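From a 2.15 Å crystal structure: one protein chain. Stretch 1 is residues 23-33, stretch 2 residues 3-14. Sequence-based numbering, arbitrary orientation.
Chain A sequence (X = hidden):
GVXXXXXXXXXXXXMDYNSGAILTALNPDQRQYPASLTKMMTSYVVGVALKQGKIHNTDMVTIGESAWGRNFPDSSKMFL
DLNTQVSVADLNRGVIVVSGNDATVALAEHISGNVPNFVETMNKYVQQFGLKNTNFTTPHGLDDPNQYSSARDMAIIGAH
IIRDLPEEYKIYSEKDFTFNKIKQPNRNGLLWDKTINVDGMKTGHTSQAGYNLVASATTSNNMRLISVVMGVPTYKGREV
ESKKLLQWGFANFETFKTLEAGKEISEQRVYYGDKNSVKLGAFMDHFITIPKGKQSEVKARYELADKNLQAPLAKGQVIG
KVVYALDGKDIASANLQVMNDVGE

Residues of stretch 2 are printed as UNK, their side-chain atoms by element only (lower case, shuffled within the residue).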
ATOM      1  N   LEU A  23     -11.591  -2.975   7.233  1.00 40.85           N
ATOM      2  CA  LEU A  23     -12.741  -2.465   7.943  1.00 39.97           C
ATOM      3  C   LEU A  23     -14.059  -2.771   7.250  1.00 40.85           C
ATOM      4  O   LEU A  23     -15.065  -2.990   7.915  1.00 40.22           O
ATOM      5  CB  LEU A  23     -12.611  -0.980   8.126  1.00 40.21           C
ATOM      6  CG  LEU A  23     -11.585  -0.552   9.164  1.00 39.21           C
ATOM      7  CD1 LEU A  23     -10.283  -1.090   8.788  1.00 44.10           C
ATOM      8  CD2 LEU A  23     -11.481   0.961   9.302  1.00 38.91           C
ATOM      9  N   THR A  24     -14.081  -2.764   5.917  1.00 40.01           N
ATOM     10  CA  THR A  24     -15.287  -3.161   5.154  1.00 38.12           C
ATOM     11  C   THR A  24     -14.827  -3.585   3.730  1.00 37.75           C
ATOM     12  O   THR A  24     -13.722  -3.287   3.398  1.00 37.16           O
ATOM     13  CB  THR A  24     -16.405  -2.042   5.158  1.00 38.08           C
ATOM     14  OG1 THR A  24     -17.557  -2.569   4.538  1.00 40.21           O
ATOM     15  CG2 THR A  24     -16.036  -0.746   4.385  1.00 37.39           C
ATOM     16  N   ALA A  25     -15.609  -4.359   2.957  1.00 36.92           N
ATOM     17  CA  ALA A  25     -15.174  -4.825   1.642  1.00 36.16           C
ATOM     18  C   ALA A  25     -16.353  -5.378   0.834  1.00 35.54           C
ATOM     19  O   ALA A  25     -17.339  -5.829   1.401  1.00 36.33           O
ATOM     20  CB  ALA A  25     -14.053  -5.894   1.769  1.00 35.01           C
ATOM     21  N   LEU A  26     -16.250  -5.325  -0.490  1.00 34.32           N
ATOM     22  CA  LEU A  26     -17.156  -6.012  -1.407  1.00 33.93           C
ATOM     23  C   LEU A  26     -16.279  -6.626  -2.517  1.00 34.04           C
ATOM     24  O   LEU A  26     -15.532  -5.899  -3.162  1.00 34.84           O
ATOM     25  CB  LEU A  26     -18.163  -5.020  -1.997  1.00 33.10           C
ATOM     26  CG  LEU A  26     -19.017  -5.610  -3.115  1.00 34.39           C
ATOM     27  CD1 LEU A  26     -19.839  -6.787  -2.534  1.00 36.73           C
ATOM     28  CD2 LEU A  26     -19.902  -4.603  -3.796  1.00 33.68           C
ATOM     29  N   ASN A  27     -16.324  -7.953  -2.689  1.00 34.93           N
ATOM     30  CA  ASN A  27     -15.500  -8.721  -3.635  1.00 34.06           C
ATOM     31  C   ASN A  27     -14.056  -8.262  -3.659  1.00 32.71           C
ATOM     32  O   ASN A  27     -13.546  -7.926  -4.700  1.00 33.03           O
ATOM     33  CB  ASN A  27     -16.040  -8.574  -5.050  1.00 35.21           C
ATOM     34  CG  ASN A  27     -17.479  -8.914  -5.139  1.00 38.90           C
ATOM     35  OD1 ASN A  27     -17.896  -9.935  -4.628  1.00 41.09           O
ATOM     36  ND2 ASN A  27     -18.270  -8.063  -5.799  1.00 41.69           N
ATOM     37  N   PRO A  28     -13.402  -8.271  -2.508  1.00 32.17           N
ATOM     38  CA  PRO A  28     -12.088  -7.690  -2.414  1.00 31.50           C
ATOM     39  C   PRO A  28     -11.056  -8.446  -3.264  1.00 32.47           C
ATOM     40  O   PRO A  28      -9.985  -7.893  -3.535  1.00 32.24           O
ATOM     41  CB  PRO A  28     -11.731  -7.841  -0.915  1.00 30.61           C
ATOM     42  CG  PRO A  28     -12.666  -8.918  -0.376  1.00 31.96           C
ATOM     43  CD  PRO A  28     -13.909  -8.846  -1.229  1.00 31.48           C
ATOM     44  N   ASP A  29     -11.339  -9.725  -3.569  1.00 33.35           N
ATOM     45  CA  ASP A  29     -10.394 -10.640  -4.242  1.00 32.81           C
ATOM     46  C   ASP A  29     -10.893 -10.907  -5.655  1.00 33.28           C
ATOM     47  O   ASP A  29     -10.242 -11.562  -6.435  1.00 32.03           O
ATOM     48  CB  ASP A  29     -10.225 -11.977  -3.494  1.00 33.24           C
ATOM     49  CG  ASP A  29      -9.652 -11.800  -2.100  1.00 32.19           C
ATOM     50  OD1 ASP A  29      -8.586 -11.150  -1.947  1.00 29.67           O
ATOM     51  OD2 ASP A  29     -10.284 -12.313  -1.127  1.00 35.14           O
ATOM     52  N   GLN A  30     -12.019 -10.330  -6.035  1.00 34.61           N
ATOM     53  CA  GLN A  30     -12.440 -10.468  -7.442  1.00 36.05           C
ATOM     54  C   GLN A  30     -11.470  -9.751  -8.421  1.00 35.90           C
ATOM     55  O   GLN A  30     -11.015  -8.625  -8.170  1.00 35.10           O
ATOM     56  CB  GLN A  30     -13.845  -9.971  -7.624  1.00 36.50           C
ATOM     57  CG  GLN A  30     -14.371 -10.132  -9.031  1.00 40.50           C
ATOM     58  CD  GLN A  30     -15.593  -9.257  -9.216  1.00 42.38           C
ATOM     59  OE1 GLN A  30     -15.623  -8.391 -10.082  1.00 45.73           O
ATOM     60  NE2 GLN A  30     -16.561  -9.426  -8.347  1.00 43.76           N
ATOM     61  N   ARG A  31     -11.119 -10.427  -9.502  1.00 34.14           N
ATOM     62  CA  ARG A  31     -10.149  -9.866 -10.465  1.00 34.88           C
ATOM     63  C   ARG A  31     -10.749  -8.734 -11.346  1.00 33.36           C
ATOM     64  O   ARG A  31     -11.868  -8.840 -11.866  1.00 33.69           O
ATOM     65  CB  ARG A  31      -9.555 -10.977 -11.355  1.00 34.71           C
ATOM     66  CG  ARG A  31      -8.697 -11.891 -10.516  1.00 36.93           C
ATOM     67  CD  ARG A  31      -8.296 -13.135 -11.198  1.00 38.59           C
ATOM     68  NE  ARG A  31      -7.268 -13.775 -10.378  1.00 42.77           N
ATOM     69  CZ  ARG A  31      -6.390 -14.672 -10.841  1.00 44.70           C
ATOM     70  NH1 ARG A  31      -6.447 -15.044 -12.108  1.00 40.06           N
ATOM     71  NH2 ARG A  31      -5.456 -15.195 -10.043  1.00 41.46           N
ATOM     72  N   GLN A  32      -9.975  -7.670 -11.496  1.00 31.76           N
ATOM     73  CA  GLN A  32     -10.394  -6.484 -12.168  1.00 31.41           C
ATOM     74  C   GLN A  32      -9.249  -5.999 -13.051  1.00 30.89           C
ATOM     75  O   GLN A  32      -8.065  -6.168 -12.712  1.00 29.99           O
ATOM     76  CB  GLN A  32     -10.671  -5.386 -11.124  1.00 31.25           C
ATOM     77  CG  GLN A  32     -12.001  -5.520 -10.434  1.00 30.19           C
ATOM     78  CD  GLN A  32     -13.085  -4.935 -11.274  1.00 32.80           C
ATOM     79  OE1 GLN A  32     -12.857  -3.989 -11.998  1.00 32.58           O
ATOM     80  NE2 GLN A  32     -14.247  -5.489 -11.194  1.00 30.66           N
ATOM     81  N   TYR A  33      -9.603  -5.373 -14.174  1.00 30.67           N
ATOM     82  CA  TYR A  33      -8.603  -4.691 -15.020  1.00 30.48           C
ATOM     83  C   TYR A  33      -8.045  -3.510 -14.264  1.00 29.67           C
ATOM     84  O   TYR A  33      -8.799  -2.639 -13.878  1.00 30.12           O
ATOM     85  CB  TYR A  33      -9.243  -4.213 -16.328  1.00 30.59           C
ATOM     86  CG  TYR A  33      -9.572  -5.332 -17.262  1.00 34.14           C
ATOM     87  CD1 TYR A  33      -8.821  -5.543 -18.432  1.00 35.74           C
ATOM     88  CD2 TYR A  33     -10.595  -6.235 -16.948  1.00 35.68           C
ATOM     89  CE1 TYR A  33      -9.112  -6.618 -19.281  1.00 35.86           C
ATOM     90  CE2 TYR A  33     -10.898  -7.274 -17.781  1.00 36.04           C
ATOM     91  CZ  TYR A  33     -10.165  -7.456 -18.950  1.00 36.23           C
ATOM     92  OH  TYR A  33     -10.493  -8.500 -19.771  1.00 35.80           O
ATOM     93  N   UNK A   3     -23.019  -0.656  10.938  1.00 66.03           N
ATOM     94  CA  UNK A   3     -23.473  -0.644   9.547  1.00 65.26           C
ATOM     95  C   UNK A   3     -22.402  -0.093   8.605  1.00 64.06           C
ATOM     96  O   UNK A   3     -21.952   1.042   8.755  1.00 64.48           O
ATOM     97  c   UNK A   3     -24.759   0.190   9.351  1.00 65.52           C
ATOM     98  c   UNK A   3     -25.374  -0.031   7.933  1.00 65.21           C
ATOM     99  o   UNK A   3     -25.714  -0.153  10.362  1.00 66.75           O
ATOM    100  N   UNK A   4     -21.972  -0.918   7.648  1.00 62.60           N
ATOM    101  CA  UNK A   4     -21.132  -0.473   6.527  1.00 61.41           C
ATOM    102  C   UNK A   4     -21.900   0.490   5.597  1.00 59.19           C
ATOM    103  O   UNK A   4     -23.116   0.340   5.434  1.00 59.24           O
ATOM    104  c   UNK A   4     -20.830  -1.791   5.783  1.00 62.04           C
ATOM    105  c   UNK A   4     -22.181  -2.375   7.664  1.00 62.38           C
ATOM    106  c   UNK A   4     -21.905  -2.773   6.244  1.00 62.28           C
ATOM    107  N   UNK A   5     -21.212   1.468   4.972  1.00 57.02           N
ATOM    108  CA  UNK A   5     -22.006   2.326   4.116  1.00 54.82           C
ATOM    109  C   UNK A   5     -22.395   1.584   2.862  1.00 52.71           C
ATOM    110  O   UNK A   5     -21.879   0.507   2.568  1.00 51.90           O
ATOM    111  c   UNK A   5     -19.722   3.162   4.376  1.00 55.71           C
ATOM    112  c   UNK A   5     -21.066   3.507   3.780  1.00 55.01           C
ATOM    113  c   UNK A   5     -19.778   1.685   4.757  1.00 57.35           C
ATOM    114  N   UNK A   6     -23.346   2.154   2.152  1.00 51.24           N
ATOM    115  CA  UNK A   6     -23.757   1.624   0.886  1.00 50.56           C
ATOM    116  C   UNK A   6     -22.931   2.314  -0.207  1.00 48.27           C
ATOM    117  O   UNK A   6     -22.962   3.528  -0.326  1.00 48.37           O
ATOM    118  n   UNK A   6     -26.387  -0.493  -0.233  1.00 61.68           N
ATOM    119  o   UNK A   6     -25.480  -0.050  -2.267  1.00 63.14           O
ATOM    120  c   UNK A   6     -25.241   1.876   0.706  1.00 50.89           C
ATOM    121  c   UNK A   6     -25.834   0.330  -1.136  1.00 60.69           C
ATOM    122  c   UNK A   6     -25.670   1.766  -0.716  1.00 55.40           C
ATOM    123  N   UNK A   7     -22.209   1.526  -1.005  1.00 46.19           N
ATOM    124  CA  UNK A   7     -21.121   2.018  -1.869  1.00 42.69           C
ATOM    125  C   UNK A   7     -21.474   1.630  -3.267  1.00 42.06           C
ATOM    126  O   UNK A   7     -21.827   0.482  -3.506  1.00 41.00           O
ATOM    127  c   UNK A   7     -19.839   1.335  -1.473  1.00 42.34           C
ATOM    128  c   UNK A   7     -19.523   1.729  -0.030  1.00 40.77           C
ATOM    129  c   UNK A   7     -18.653   1.721  -2.398  1.00 40.85           C
ATOM    130  c   UNK A   7     -19.190   3.226   0.115  1.00 38.90           C
ATOM    131  N   UNK A   8     -21.425   2.584  -4.184  1.00 40.70           N
ATOM    132  CA  UNK A   8     -21.692   2.308  -5.585  1.00 40.78           C
ATOM    133  C   UNK A   8     -20.388   1.903  -6.259  1.00 40.06           C
ATOM    134  O   UNK A   8     -19.613   2.781  -6.684  1.00 40.89           O
ATOM    135  o   UNK A   8     -23.572   3.719  -5.963  1.00 43.97           O
ATOM    136  c   UNK A   8     -22.013   3.623  -7.698  1.00 42.35           C
ATOM    137  c   UNK A   8     -22.189   3.599  -6.225  1.00 41.14           C
ATOM    138  N   UNK A   9     -20.096   0.612  -6.333  1.00 37.79           N
ATOM    139  CA  UNK A   9     -18.838   0.185  -6.960  1.00 37.17           C
ATOM    140  C   UNK A   9     -18.870  -1.301  -7.094  1.00 36.09           C
ATOM    141  O   UNK A   9     -19.451  -1.975  -6.262  1.00 36.36           O
ATOM    142  c   UNK A   9     -17.670   0.585  -6.131  1.00 35.42           C
ATOM    143  N   UNK A  10     -18.221  -1.837  -8.112  1.00 34.91           N
ATOM    144  CA  UNK A  10     -18.288  -3.263  -8.331  1.00 33.80           C
ATOM    145  C   UNK A  10     -17.525  -3.961  -7.235  1.00 33.25           C
ATOM    146  O   UNK A  10     -17.925  -5.026  -6.786  1.00 34.47           O
ATOM    147  c   UNK A  10     -18.504  -3.100 -10.884  1.00 36.41           C
ATOM    148  o   UNK A  10     -17.125  -4.605 -12.214  1.00 42.67           O
ATOM    149  c   UNK A  10     -18.094  -3.848 -12.193  1.00 39.32           C
ATOM    150  n   UNK A  10     -18.822  -3.616 -13.265  1.00 39.79           N
ATOM    151  c   UNK A  10     -17.713  -3.615  -9.694  1.00 35.12           C
ATOM    152  N   UNK A  11     -16.459  -3.330  -6.742  1.00 30.74           N
ATOM    153  CA  UNK A  11     -15.525  -3.971  -5.850  1.00 29.47           C
ATOM    154  C   UNK A  11     -14.957  -2.836  -5.043  1.00 28.93           C
ATOM    155  O   UNK A  11     -14.873  -1.738  -5.579  1.00 28.86           O
ATOM    156  c   UNK A  11     -14.337  -4.521  -6.724  1.00 30.27           C
ATOM    157  o   UNK A  11     -14.671  -5.788  -7.279  1.00 33.80           O
ATOM    158  c   UNK A  11     -13.101  -4.562  -6.020  1.00 25.68           C
ATOM    159  N   UNK A  12     -14.540  -3.084  -3.792  1.00 28.19           N
ATOM    160  CA  UNK A  12     -13.867  -2.107  -2.997  1.00 29.24           C
ATOM    161  C   UNK A  12     -13.312  -2.667  -1.710  1.00 30.12           C
ATOM    162  O   UNK A  12     -13.714  -3.733  -1.230  1.00 31.29           O
ATOM    163  o   UNK A  12     -19.412  -2.163   0.490  1.00 41.50           O
ATOM    164  c   UNK A  12     -14.833  -0.970  -2.642  1.00 31.05           C
ATOM    165  c   UNK A  12     -17.243  -1.578  -2.294  1.00 29.71           C
ATOM    166  c   UNK A  12     -15.923  -1.350  -0.342  1.00 35.01           C
ATOM    167  c   UNK A  12     -18.313  -1.828  -1.548  1.00 35.97           C
ATOM    168  c   UNK A  12     -17.057  -1.639   0.471  1.00 35.08           C
ATOM    169  c   UNK A  12     -16.030  -1.326  -1.741  1.00 32.57           C
ATOM    170  c   UNK A  12     -18.248  -1.860  -0.176  1.00 37.41           C
ATOM    171  N   UNK A  13     -12.407  -1.946  -1.101  1.00 30.02           N
ATOM    172  CA  UNK A  13     -11.889  -2.431   0.137  1.00 31.53           C
ATOM    173  C   UNK A  13     -11.537  -1.170   0.901  1.00 30.94           C
ATOM    174  O   UNK A  13     -11.207  -0.151   0.265  1.00 28.61           O
ATOM    175  c   UNK A  13     -10.612  -3.313  -0.073  1.00 33.39           C
ATOM    176  c   UNK A  13      -9.385  -2.465  -0.055  1.00 32.78           C
ATOM    177  c   UNK A  13     -10.472  -4.287   1.042  1.00 37.93           C
ATOM    178  N   UNK A  14     -11.638  -1.211   2.241  1.00 29.46           N
ATOM    179  CA  UNK A  14     -11.112  -0.142   3.059  1.00 29.21           C
ATOM    180  C   UNK A  14     -10.221  -0.839   4.091  1.00 31.17           C
ATOM    181  O   UNK A  14     -10.626  -1.896   4.622  1.00 31.82           O
ATOM    182  c   UNK A  14     -11.826   1.606   4.879  1.00 28.23           C
ATOM    183  c   UNK A  14     -11.135   2.779   4.106  1.00 26.81           C
ATOM    184  c   UNK A  14     -12.998   2.203   5.709  1.00 30.05           C
ATOM    185  c   UNK A  14     -12.258   0.535   3.833  1.00 29.14           C
TER

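Position 3 has one carbon bearing an oxygen and a second carbon, out of reach of stretch 1: Thr3, poorly ordered, a small polar residue at ease in an exposed loop. Position 4 has three carbons closing a ring onto its own backbone N; its CB lies 3.6 Å from Thr24 OG1. This is Pro4, a compact ring packed beside a threonine. Position 5 repeats the closed ring, which approaches Thr24 CG2: Pro5, compact and apolar beside that methyl.

Position 6 carries three carbons, the third holding an oxygen and a nitrogen, and touches nothing here. It is Gln6, whose polar amide suits an exposed site. Position 7 has four carbons, forked at the first, one arm two carbons long: Ile7, apolar as suits its buried place. Position 8, again one carbon with an oxygen and a carbon, points away from stretch 1: Thr8, small and polar in an exposed loop. Position 9 has a single carbon, and its backbone O lies 3.6 Å from Leu26 CD2. It is Ala9, whose lone methyl points sideways and leaves the contact to the backbone.

Position 10 has three carbons ending in an oxygen and a nitrogen. Though its CB points sideways, the chain is long enough to bring its end to Gln32. It is Gln10: OE1 accepts a hydrogen bond from Gln32 NE2 at 3.2 Å, while its backbone O accepts one from Asn27 ND2, also at 3.2 Å.

Position 11 has one carbon bearing an oxygen and a carbon, small enough to lie beside Asn27: Thr11, with OG1 3.8 Å from Asn27 CB. Position 12 has one carbon, then a six-carbon ring bearing an oxygen; Leu26 CB packs over one face of the flat ring, with Thr24 CG2 at its edge. This is Tyr12, its CE2 3.2 Å from Leu26 CB and CE1 4.1 Å from Thr24 CG2.

Position 13 has one carbon carrying two more, packed against Ala25 CB on the opposite face of the sheet: Val13, short and branched, its CG2 4.0 Å from Ala25 CB. Position 14 has four carbons forked at the second, reaching Leu23 CB: Leu14, its CD2 4.0 Å from Leu23 CB, an apolar contact made by a buried leucine.

The contact is built on antiparallel pairing. Tyr12 N donates to Leu26 O and Leu26 N to Tyr12 O, both at 3.1 Å; Leu14 N donates to Thr24 O at 3.2 Å, and Leu23 N to Leu14 O at 3.0 Å. Alternation puts Tyr12 beside Leu26 on one face and Val13 beside Ala25 on the other. Beyond the strands, the amides of Asn27 and Gln32 fasten Gln10, extending the backbone ladder.

Stretch 2, residues 3-14: TPPQITAQTYVL
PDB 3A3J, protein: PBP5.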